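Long-range contacts in 378aa long hypothetical citrate synthase (Sulfolobus tokodaii, PDB 1VGM), which is of unestablished function but has the largely helical, two-subunit build of the citrate synthase family: residues A[78-83]-A[101-106]; A[183-188]-A[259-264]; A[234-239]-A[290-295]. All blocks are in the same frame, centred on the assembly; numbering follows the deposited sequence.

Overall arrangement
The three contacts lie in a mainly helical chain that pairs with a second copy of itself. Interactions 1 and 2 sit on opposite sides of the chain's centre, their own centres 32 Å apart, and both touch the second subunit; interaction 3 is not reached by it. Interaction 2, about 13 Å from the chain's centre, gathers histidine, tyrosine and glutamate side chains from two loops, probably at the cleft between large and small domains as in relatives of this family. Interaction 3 has its centre 27 Å from that of interaction 2, and their segments alternate along the chain. Interactions 1 and 3 are farthest apart, about 30 Å between nearest atoms.

Interaction 1. Residues A[78-83]-A[101-106]; sequences EQVIST and FGILAS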
# COMPACT_ATOMS: atom_id res chain seq x y z
N GLU A 78 -8.22 -16.37 13.41
CA GLU A 78 -8.01 -16.04 14.81
C GLU A 78 -6.72 -15.24 14.96
O GLU A 78 -6.55 -14.51 15.94
CB GLU A 78 -7.98 -17.32 15.66
CG GLU A 78 -6.83 -18.27 15.40
CD GLU A 78 -6.90 -19.50 16.29
OE1 GLU A 78 -5.85 -20.15 16.48
OE2 GLU A 78 -8.00 -19.82 16.79
N GLN A 79 -5.82 -15.37 13.99
CA GLN A 79 -4.60 -14.57 14.00
C GLN A 79 -4.91 -13.09 14.02
O GLN A 79 -4.18 -12.31 14.63
CB GLN A 79 -3.74 -14.88 12.77
CG GLN A 79 -2.89 -16.13 12.92
CD GLN A 79 -3.63 -17.38 12.51
OE1 GLN A 79 -4.83 -17.34 12.21
NE2 GLN A 79 -2.93 -18.51 12.50
N VAL A 80 -6.00 -12.70 13.36
CA VAL A 80 -6.40 -11.30 13.31
C VAL A 80 -6.69 -10.80 14.72
O VAL A 80 -6.18 -9.76 15.14
CB VAL A 80 -7.68 -11.10 12.47
CG1 VAL A 80 -8.17 -9.65 12.60
CG2 VAL A 80 -7.41 -11.44 11.03
N ILE A 81 -7.52 -11.55 15.43
CA ILE A 81 -7.91 -11.17 16.79
C ILE A 81 -6.65 -11.15 17.66
O ILE A 81 -6.40 -10.18 18.38
CB ILE A 81 -8.94 -12.18 17.36
CG1 ILE A 81 -10.17 -12.20 16.46
CG2 ILE A 81 -9.33 -11.79 18.79
CD1 ILE A 81 -10.88 -10.86 16.34
N SER A 82 -5.87 -12.21 17.58
CA SER A 82 -4.69 -12.36 18.40
C SER A 82 -3.76 -11.16 18.24
O SER A 82 -3.27 -10.61 19.22
CB SER A 82 -3.95 -13.64 18.02
OG SER A 82 -2.73 -13.73 18.72
N THR A 83 -3.54 -10.74 17.00
CA THR A 83 -2.61 -9.65 16.73
C THR A 83 -3.18 -8.28 17.11
O THR A 83 -2.49 -7.47 17.74
CB THR A 83 -2.22 -9.63 15.25
OG1 THR A 83 -1.48 -10.82 14.95
CG2 THR A 83 -1.38 -8.39 14.92
N PHE A 101 -5.56 -6.36 7.67
CA PHE A 101 -5.78 -6.72 6.27
C PHE A 101 -4.58 -7.43 5.66
O PHE A 101 -4.73 -8.15 4.67
CB PHE A 101 -6.12 -5.47 5.45
CG PHE A 101 -7.60 -5.19 5.38
CD1 PHE A 101 -8.35 -5.59 4.28
CD2 PHE A 101 -8.25 -4.57 6.45
CE1 PHE A 101 -9.72 -5.39 4.24
CE2 PHE A 101 -9.64 -4.36 6.42
CZ PHE A 101 -10.37 -4.77 5.32
N GLY A 102 -3.40 -7.23 6.25
CA GLY A 102 -2.22 -7.97 5.85
C GLY A 102 -2.34 -9.42 6.25
O GLY A 102 -1.99 -10.32 5.48
N ILE A 103 -2.87 -9.65 7.45
CA ILE A 103 -3.16 -11.01 7.89
C ILE A 103 -4.23 -11.72 7.04
O ILE A 103 -4.07 -12.90 6.72
CB ILE A 103 -3.58 -11.02 9.38
CG1 ILE A 103 -2.37 -10.65 10.24
CG2 ILE A 103 -4.12 -12.40 9.77
CD1 ILE A 103 -2.70 -10.36 11.68
N LEU A 104 -5.29 -11.01 6.67
CA LEU A 104 -6.31 -11.59 5.80
C LEU A 104 -5.74 -11.96 4.43
O LEU A 104 -6.00 -13.04 3.91
CB LEU A 104 -7.50 -10.62 5.63
CG LEU A 104 -8.32 -10.25 6.87
CD1 LEU A 104 -9.45 -9.31 6.49
CD2 LEU A 104 -8.90 -11.50 7.51
N ALA A 105 -4.95 -11.06 3.86
CA ALA A 105 -4.26 -11.33 2.60
C ALA A 105 -3.37 -12.56 2.68
O ALA A 105 -3.32 -13.37 1.76
CB ALA A 105 -3.43 -10.12 2.17
N SER A 106 -2.65 -12.72 3.79
CA SER A 106 -1.76 -13.86 3.97
C SER A 106 -2.52 -15.19 4.07
O SER A 106 -2.08 -16.21 3.53
CB SER A 106 -0.90 -13.68 5.22
OG SER A 106 0.12 -12.72 5.01
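An antiparallel helix pair at the subunit interface of this citrate synthase fold is joined through Ile103 of helix 93-108, which packs on Gln79, Val80 and Thr83 of helix 78-84. The axes of the two segments come within 9.3 Å of each other, with their directions 156° apart. Ile103 uses both of its branches. CG2, anti to its own backbone N, lies 3.7 Å from Val80 CG2 and also meets the aliphatic start of Gln79, with Ile103 CG2 and Gln79 CB 3.9 Å apart. The other branch carries CD1 toward Thr83, and these two side chains meet tip to tip, Ile103 CD1 being 3.7 Å from Thr83 CB. One methyl of Val80 serves two neighbours, since CG2 touches Leu104 as well as Ile103; Leu104 also packs on Ile131 of helix 117-139 and Tyr204 of helix 203-214. Gln79 bends at chi2 (86°), and its NE2 is hydrogen-bonded to Ser86 O of the second subunit, while Thr83 OG1 is hydrogen-bonded to Thr83 OG1 of the second subunit, consistent with a position near the dimer axis. Ile103 also packs on Thr99 of the second subunit, which carries the packing across the interface. The same Thr83 hydroxyl is backed by a methyl, with Thr83 OG1 3.5 Å from Ile103 CD1.

Interaction 2. Residues A[183-188]-A[259-264]; sequences DHEVPA and HRVYKT
His184 NE2 and Tyr262 OH share a nearly straight hydrogen bond (2.8 Å, 172°), the direct polar link between two loops of the citrate synthase fold, one between helices 168-180 and 188-197, the other between helices 239-249 and 267-280, that build an aromatic cluster of His184, His259 and Tyr262. Either atom could be the donor. On the other side of the imidazole, His184 ND1 donates to Glu185 OE2 at 2.7 Å, a His-carboxylate bond that lies in the ring plane and uses the anti lone pair of the oxygen. The two bonds together fix the rotation of the His184 ring. A water donates to Glu185 OE2 and is hydrogen-bonded to His259 NE2, the water oxygen 2.9 Å from NE2, bridging the loops a second time. Glu185 OE2 also approaches the edge of the His259 ring, 3.2 Å from CE1. The far nitrogen of that ring, His259 ND1, accepts the backbone N-H groups of both Val261 and Tyr262; His259 CG stands anti to its backbone N (chi1 -155°), beside the carbonyl carbon from which the chain runs on to those amides. The His184 and His259 planes are perpendicular, with His184 CE1 3.7 Å from His259 CE1. Outside the loops, Ile22 packs on His184, Glu185, Val261 and Tyr262, while Arg268 touches all three aromatic residues. Tyr262 CD1 sits 3.5 Å above the plane of the His259 ring, over its centre.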
# COMPACT_ATOMS: atom_id res chain seq x y z
N ASP A 183 -17.73 6.53 -2.13
CA ASP A 183 -16.74 6.90 -3.15
C ASP A 183 -16.74 8.39 -3.48
O ASP A 183 -17.77 9.06 -3.37
CB ASP A 183 -16.97 6.09 -4.42
CG ASP A 183 -15.80 6.17 -5.38
OD1 ASP A 183 -14.64 6.14 -4.90
OD2 ASP A 183 -16.02 6.27 -6.60
N HIS A 184 -15.58 8.90 -3.90
CA HIS A 184 -15.44 10.30 -4.29
C HIS A 184 -14.02 10.56 -4.79
O HIS A 184 -13.05 10.42 -4.04
CB HIS A 184 -15.73 11.23 -3.10
CG HIS A 184 -16.42 12.51 -3.48
ND1 HIS A 184 -15.74 13.66 -3.82
CD2 HIS A 184 -17.74 12.82 -3.58
CE1 HIS A 184 -16.60 14.61 -4.11
NE2 HIS A 184 -17.82 14.13 -3.97
N GLU A 185 -13.91 10.96 -6.06
CA GLU A 185 -12.63 11.28 -6.67
C GLU A 185 -11.66 10.11 -6.57
O GLU A 185 -12.08 8.98 -6.32
CB GLU A 185 -12.03 12.52 -6.01
CG GLU A 185 -12.90 13.77 -6.17
CD GLU A 185 -12.62 14.82 -5.11
OE1 GLU A 185 -11.68 15.61 -5.28
OE2 GLU A 185 -13.35 14.85 -4.09
N VAL A 186 -10.38 10.37 -6.77
CA VAL A 186 -9.37 9.32 -6.65
C VAL A 186 -8.25 9.81 -5.76
O VAL A 186 -7.17 10.17 -6.23
CB VAL A 186 -8.78 8.94 -8.03
CG1 VAL A 186 -8.08 7.61 -7.94
CG2 VAL A 186 -9.88 8.88 -9.07
N PRO A 187 -8.50 9.84 -4.44
CA PRO A 187 -7.47 10.25 -3.48
C PRO A 187 -6.35 9.23 -3.40
O PRO A 187 -6.34 8.24 -4.14
CB PRO A 187 -8.25 10.37 -2.17
CG PRO A 187 -9.35 9.37 -2.31
CD PRO A 187 -9.75 9.46 -3.77
N ALA A 188 -5.41 9.46 -2.49
CA ALA A 188 -4.19 8.67 -2.44
C ALA A 188 -4.47 7.21 -2.07
O ALA A 188 -3.82 6.29 -2.58
CB ALA A 188 -3.22 9.28 -1.45
N HIS A 259 -13.21 22.70 -0.85
CA HIS A 259 -13.18 21.50 -1.68
C HIS A 259 -12.62 21.81 -3.07
O HIS A 259 -12.84 22.89 -3.62
CB HIS A 259 -14.60 20.94 -1.81
CG HIS A 259 -14.63 19.47 -2.10
ND1 HIS A 259 -14.64 18.97 -3.39
CD2 HIS A 259 -14.63 18.40 -1.28
CE1 HIS A 259 -14.64 17.65 -3.34
NE2 HIS A 259 -14.63 17.27 -2.07
N ARG A 260 -11.92 20.84 -3.66
CA ARG A 260 -11.33 21.01 -4.98
C ARG A 260 -12.36 21.06 -6.11
O ARG A 260 -12.11 21.67 -7.14
CB ARG A 260 -10.34 19.87 -5.27
CG ARG A 260 -9.06 19.94 -4.47
CD ARG A 260 -8.30 18.61 -4.56
NE ARG A 260 -8.08 18.17 -5.94
CZ ARG A 260 -7.09 18.61 -6.72
NH1 ARG A 260 -6.92 18.09 -7.93
NH2 ARG A 260 -6.28 19.57 -6.30
N VAL A 261 -13.51 20.42 -5.92
CA VAL A 261 -14.49 20.34 -6.99
C VAL A 261 -15.81 21.03 -6.66
O VAL A 261 -16.38 21.70 -7.51
CB VAL A 261 -14.77 18.87 -7.41
CG1 VAL A 261 -13.46 18.12 -7.57
CG2 VAL A 261 -15.66 18.18 -6.38
N TYR A 262 -16.28 20.88 -5.43
CA TYR A 262 -17.47 21.60 -4.99
C TYR A 262 -17.22 23.10 -4.80
O TYR A 262 -16.31 23.50 -4.07
CB TYR A 262 -18.01 21.01 -3.68
CG TYR A 262 -18.60 19.62 -3.85
CD1 TYR A 262 -18.12 18.55 -3.11
CD2 TYR A 262 -19.60 19.38 -4.79
CE1 TYR A 262 -18.61 17.27 -3.31
CE2 TYR A 262 -20.09 18.09 -5.00
CZ TYR A 262 -19.59 17.04 -4.26
OH TYR A 262 -20.05 15.76 -4.47
N LYS A 263 -18.03 23.91 -5.48
CA LYS A 263 -17.97 25.36 -5.37
C LYS A 263 -19.25 25.86 -4.71
O LYS A 263 -19.54 27.06 -4.70
CB LYS A 263 -17.81 25.98 -6.76
CG LYS A 263 -16.37 26.00 -7.27
CD LYS A 263 -16.09 24.89 -8.27
CE LYS A 263 -14.85 25.19 -9.11
NZ LYS A 263 -13.62 25.42 -8.29
N THR A 264 -19.99 24.91 -4.16
CA THR A 264 -21.19 25.18 -3.39
C THR A 264 -21.17 24.18 -2.21
O THR A 264 -20.15 23.54 -1.98
CB THR A 264 -22.44 24.98 -4.27
OG1 THR A 264 -23.62 25.27 -3.52
CG2 THR A 264 -22.50 23.54 -4.78
O HOH W 1 -14.23 14.63 -0.99

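Interaction 3. Residues A[234-239]-A[290-295]; sequences GSVENA and YEIAER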
# COMPACT_ATOMS: atom_id res chain seq x y z
N GLY A 234 -15.97 24.61 22.78
CA GLY A 234 -16.44 24.31 24.12
C GLY A 234 -17.93 24.57 24.30
O GLY A 234 -18.66 23.73 24.80
N SER A 235 -18.37 25.75 23.88
CA SER A 235 -19.77 26.13 23.99
C SER A 235 -20.15 27.09 22.88
O SER A 235 -19.28 27.76 22.32
CB SER A 235 -20.04 26.79 25.34
OG SER A 235 -21.41 26.71 25.68
N VAL A 236 -21.44 27.16 22.58
CA VAL A 236 -21.93 28.01 21.50
C VAL A 236 -21.61 29.48 21.76
O VAL A 236 -21.34 30.25 20.83
CB VAL A 236 -23.45 27.86 21.33
CG1 VAL A 236 -23.85 28.27 19.92
CG2 VAL A 236 -23.86 26.42 21.60
N GLU A 237 -21.63 29.87 23.04
CA GLU A 237 -21.31 31.23 23.43
C GLU A 237 -19.88 31.61 23.06
O GLU A 237 -19.57 32.79 22.89
CB GLU A 237 -21.52 31.43 24.93
CG GLU A 237 -22.98 31.29 25.39
CD GLU A 237 -23.49 29.84 25.36
OE1 GLU A 237 -22.68 28.92 25.62
OE2 GLU A 237 -24.69 29.63 25.08
N ASN A 238 -19.00 30.62 22.93
CA ASN A 238 -17.58 30.91 22.67
C ASN A 238 -17.25 30.93 21.18
O ASN A 238 -16.11 31.20 20.80
CB ASN A 238 -16.68 29.88 23.36
CG ASN A 238 -17.03 29.69 24.82
OD1 ASN A 238 -17.33 30.65 25.53
ND2 ASN A 238 -17.00 28.44 25.28
N ALA A 239 -18.24 30.65 20.33
CA ALA A 239 -17.96 30.39 18.91
C ALA A 239 -17.43 31.62 18.16
O ALA A 239 -16.47 31.52 17.39
CB ALA A 239 -19.23 29.86 18.21
N TYR A 290 -23.52 20.37 17.93
CA TYR A 290 -24.30 20.76 16.77
C TYR A 290 -24.45 22.28 16.72
O TYR A 290 -24.23 22.90 15.68
CB TYR A 290 -25.68 20.11 16.80
CG TYR A 290 -26.51 20.43 15.58
CD1 TYR A 290 -26.13 19.99 14.32
CD2 TYR A 290 -27.68 21.20 15.69
CE1 TYR A 290 -26.89 20.30 13.19
CE2 TYR A 290 -28.44 21.51 14.57
CZ TYR A 290 -28.04 21.06 13.33
OH TYR A 290 -28.77 21.38 12.21
N GLU A 291 -24.83 22.87 17.85
CA GLU A 291 -25.14 24.29 17.86
C GLU A 291 -23.88 25.13 17.65
O GLU A 291 -23.91 26.14 16.93
CB GLU A 291 -25.80 24.68 19.18
CG GLU A 291 -27.24 24.24 19.31
CD GLU A 291 -27.92 24.81 20.54
OE1 GLU A 291 -27.22 25.05 21.55
OE2 GLU A 291 -29.15 25.01 20.51
N ILE A 292 -22.78 24.70 18.26
CA ILE A 292 -21.47 25.26 17.96
C ILE A 292 -21.17 25.16 16.46
O ILE A 292 -20.84 26.16 15.83
CB ILE A 292 -20.38 24.52 18.77
CG1 ILE A 292 -20.48 24.92 20.24
CG2 ILE A 292 -19.00 24.85 18.23
CD1 ILE A 292 -19.64 24.06 21.16
N ALA A 293 -21.30 23.96 15.90
CA ALA A 293 -21.04 23.75 14.48
C ALA A 293 -21.91 24.62 13.57
O ALA A 293 -21.42 25.14 12.57
CB ALA A 293 -21.24 22.27 14.13
N GLU A 294 -23.19 24.77 13.93
CA GLU A 294 -24.11 25.66 13.21
C GLU A 294 -23.60 27.09 13.14
O GLU A 294 -23.66 27.73 12.09
CB GLU A 294 -25.47 25.70 13.90
CG GLU A 294 -26.35 24.49 13.72
CD GLU A 294 -27.75 24.76 14.22
OE1 GLU A 294 -28.63 25.03 13.39
OE2 GLU A 294 -27.96 24.71 15.45
N ARG A 295 -23.14 27.60 14.27
CA ARG A 295 -22.73 28.99 14.35
C ARG A 295 -21.46 29.16 13.54
O ARG A 295 -21.30 30.15 12.83
CB ARG A 295 -22.48 29.41 15.80
CG ARG A 295 -22.00 30.86 15.96
CD ARG A 295 -23.00 31.85 15.35
NE ARG A 295 -22.61 33.24 15.55
CZ ARG A 295 -23.23 34.29 15.02
NH1 ARG A 295 -24.31 34.11 14.26
NH2 ARG A 295 -22.79 35.52 15.24
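Apolar packing sets the connection between helices 222-233 and 239-249 against the flank of helix 284-304, with Ile292 lying across the backbone of Gly234, Ser235 and Val236. Ile292 CG1, anti to its carbonyl carbon (chi1 -72°), comes within 3.4 Å of Val236 N, and CD1 reaches on to Ser235, 3.4 Å from its N. Here a side chain meets main chain, at the closest point between the two backbones: the CA atoms of Val236 and Ile292 are 4.5 Å apart. Val236 answers with its own methyls. CG2 rests 3.6 Å from Glu291 CB, and CG1 lies beside the carbonyl group of Glu291. One turn further along helix 284-304, Arg295 CG lies 3.7 Å from Ala239 CB. The charged ends are held by other partners, Arg295 NE by a salt bridge to Asp240 and Glu291 OE2 by one to Lys287. Lys288 is hydrogen-bonded to the carbonyl of Gly234, while Phe230 and Ile233 pack on Ile292 from the preceding helix. The positive phi of Gly234 (92°) breaks that helix, giving a short interhelical turn laid on a neighbouring helix, an arrangement in keeping with the mainly helical citrate synthase fold.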